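Local coordinates for UspA domain-containing protein (Pyrococcus horikoshii, PDB 2DUM) that is of unknown function but belongs to the universal stress protein A family and so may act in a stress response, possibly by binding a nucleotide, at residues 37-42 and 99-104. Numbering follows the deposited sequence.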
loop_
_atom_site.group_PDB
_atom_site.type_symbol
_atom_site.label_atom_id
_atom_site.label_comp_id
_atom_site.label_asym_id
_atom_site.label_seq_id
_atom_site.Cartn_x
_atom_site.Cartn_y
_atom_site.Cartn_z
ATOM N N ILE A 37 2.248 -15.989 -1.083
ATOM C CA ILE A 37 2.479 -16.671 -2.307
ATOM C C ILE A 37 3.489 -15.803 -3.017
ATOM O O ILE A 37 3.268 -14.628 -3.316
ATOM C CB ILE A 37 1.202 -16.687 -3.093
ATOM C CG1 ILE A 37 0.133 -17.341 -2.292
ATOM C CG2 ILE A 37 1.339 -17.286 -4.481
ATOM C CD1 ILE A 37 -1.162 -16.550 -2.430
ATOM N N LEU A 38 4.593 -16.398 -3.325
ATOM C CA LEU A 38 5.640 -15.699 -3.940
ATOM C C LEU A 38 5.485 -15.859 -5.452
ATOM O O LEU A 38 5.988 -16.813 -5.994
ATOM C CB LEU A 38 6.832 -16.461 -3.490
ATOM C CG LEU A 38 8.153 -15.972 -3.926
ATOM C CD1 LEU A 38 8.305 -14.700 -3.085
ATOM C CD2 LEU A 38 9.169 -17.108 -3.589
ATOM N N LEU A 39 4.801 -14.946 -6.154
ATOM C CA LEU A 39 4.554 -15.076 -7.615
ATOM C C LEU A 39 5.679 -14.602 -8.480
ATOM O O LEU A 39 6.469 -13.774 -8.066
ATOM C CB LEU A 39 3.365 -14.258 -7.986
ATOM C CG LEU A 39 2.801 -14.520 -9.365
ATOM C CD1 LEU A 39 2.872 -15.955 -9.655
ATOM C CD2 LEU A 39 1.364 -14.127 -9.428
ATOM N N HIS A 40 5.784 -15.156 -9.681
ATOM C CA HIS A 40 6.728 -14.664 -10.727
ATOM C C HIS A 40 6.152 -14.854 -12.083
ATOM O O HIS A 40 5.880 -16.008 -12.495
ATOM C CB HIS A 40 8.038 -15.419 -10.787
ATOM C CG HIS A 40 8.941 -14.936 -11.873
ATOM N ND1 HIS A 40 9.315 -13.618 -11.988
ATOM C CD2 HIS A 40 9.529 -15.583 -12.916
ATOM C CE1 HIS A 40 10.117 -13.478 -13.037
ATOM N NE2 HIS A 40 10.263 -14.653 -13.624
ATOM N N VAL A 41 5.971 -13.751 -12.791
ATOM C CA VAL A 41 5.255 -13.881 -14.007
ATOM C C VAL A 41 6.264 -13.685 -15.009
ATOM O O VAL A 41 6.673 -12.587 -15.212
ATOM C CB VAL A 41 4.299 -12.762 -14.238
ATOM C CG1 VAL A 41 3.396 -13.130 -15.392
ATOM C CG2 VAL A 41 3.552 -12.547 -13.055
ATOM N N ILE A 42 6.658 -14.726 -15.688
ATOM C CA ILE A 42 7.624 -14.480 -16.743
ATOM C C ILE A 42 6.905 -13.883 -17.968
ATOM O O ILE A 42 5.912 -14.459 -18.471
ATOM C CB ILE A 42 8.708 -15.676 -16.901
ATOM C CG1 ILE A 42 10.001 -15.197 -17.672
ATOM C CG2 ILE A 42 8.018 -17.104 -17.186
ATOM C CD1 ILE A 42 11.265 -14.628 -16.781
ATOM N N ILE A 99 4.051 -19.639 -7.225
ATOM C CA ILE A 99 3.360 -19.759 -8.464
ATOM C C ILE A 99 4.187 -19.043 -9.525
ATOM O O ILE A 99 4.864 -18.037 -9.256
ATOM C CB ILE A 99 2.043 -19.083 -8.431
ATOM C CG1 ILE A 99 1.177 -19.506 -7.251
ATOM C CG2 ILE A 99 1.298 -19.434 -9.636
ATOM C CD1 ILE A 99 -0.125 -18.747 -7.273
ATOM N N ILE A 100 4.115 -19.583 -10.738
ATOM C CA ILE A 100 4.866 -19.174 -11.927
ATOM C C ILE A 100 3.757 -19.137 -12.938
ATOM O O ILE A 100 3.077 -20.187 -13.149
ATOM C CB ILE A 100 5.795 -20.304 -12.440
ATOM C CG1 ILE A 100 7.232 -20.204 -11.906
ATOM C CG2 ILE A 100 6.055 -20.146 -13.867
ATOM C CD1 ILE A 100 7.487 -20.309 -10.294
ATOM N N ARG A 101 3.557 -17.961 -13.556
ATOM C CA ARG A 101 2.625 -17.846 -14.655
ATOM C C ARG A 101 3.363 -17.195 -15.767
ATOM O O ARG A 101 4.367 -16.556 -15.514
ATOM C CB ARG A 101 1.419 -17.009 -14.238
ATOM C CG ARG A 101 0.814 -17.317 -12.842
ATOM C CD ARG A 101 0.097 -18.644 -12.731
ATOM N NE ARG A 101 -1.341 -18.464 -12.542
ATOM C CZ ARG A 101 -2.101 -17.444 -13.010
ATOM N NH1 ARG A 101 -3.428 -17.448 -12.736
ATOM N NH2 ARG A 101 -1.576 -16.414 -13.737
ATOM N N PHE A 102 2.905 -17.405 -17.006
ATOM C CA PHE A 102 3.343 -16.603 -18.203
ATOM C C PHE A 102 2.446 -15.424 -18.451
ATOM O O PHE A 102 1.240 -15.495 -18.194
ATOM C CB PHE A 102 3.403 -17.482 -19.465
ATOM C CG PHE A 102 4.452 -18.478 -19.365
ATOM C CD1 PHE A 102 4.147 -19.785 -18.972
ATOM C CD2 PHE A 102 5.788 -18.077 -19.454
ATOM C CE1 PHE A 102 5.185 -20.748 -18.748
ATOM C CE2 PHE A 102 6.829 -19.006 -19.219
ATOM C CZ PHE A 102 6.532 -20.351 -18.870
ATOM N N GLY A 103 2.969 -14.331 -18.966
ATOM C CA GLY A 103 1.990 -13.310 -19.376
ATOM C C GLY A 103 2.411 -11.886 -19.206
ATOM O O GLY A 103 3.618 -11.576 -19.260
ATOM N N ILE A 104 1.441 -10.999 -19.029
ATOM C CA ILE A 104 1.832 -9.592 -18.795
ATOM C C ILE A 104 1.871 -9.405 -17.307
ATOM O O ILE A 104 0.863 -9.629 -16.608
ATOM C CB ILE A 104 0.951 -8.474 -19.547
ATOM C CG1 ILE A 104 -0.573 -8.707 -19.339
ATOM C CG2 ILE A 104 1.394 -8.336 -21.020
ATOM C CD1 ILE A 104 -0.998 -10.240 -19.070
#
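His40 and Ile42 each use both backbone polar atoms to join strand 37-42 to residues 99-103 in parallel register. His40 N donates to Ile99 O at 3.1 Å, and Arg101 N returns the bond to His40 O at 3.2 Å. One step on, Ile42 N meets Arg101 O at 2.9 Å, nearly in line with the carbonyl, and Gly103 N reaches Ile42 O at 3.0 Å. The two strands run 28° apart in direction, the usual twist of neighbouring parallel strands. Gly103 has a positive phi (146°) at which a CB would strike the preceding carbonyl oxygen; Ile104 then occupies the N-cap position just before helix 105-115.

On the face bearing Leu39, Val41, Ile99 and Arg101, Leu39 CD1 sits 3.5 Å from Ile99 CB, and Val41 CG1, anti to its backbone N (chi1 -169°), lies against the backbone at Gly103. Ile37 CG2 touches Ile99 CD1 at 3.5 Å, extending this apolar row. On the opposite face Ile42 and Phe102 run side by side, though their detailed fit is doubtful, and the Phe102 ring makes a cation-pi contact with Lys69. An alanine in place of Phe102 would probably leave Lys69 without its cation-pi partner and thin the apolar cover beside Ile42.

Arg101 bends its chain to form salt bridges with Glu108 and Glu115, while His40 ND1 bonds Thr12 O. Helix 105-115 packs on the Leu39 face through Val112, and helix 69-90 on the other through Ala76 and Leu80. Within this chain, strand 95-103 is the sheet's edge, and strand 35-43 separates it from strand 7-11.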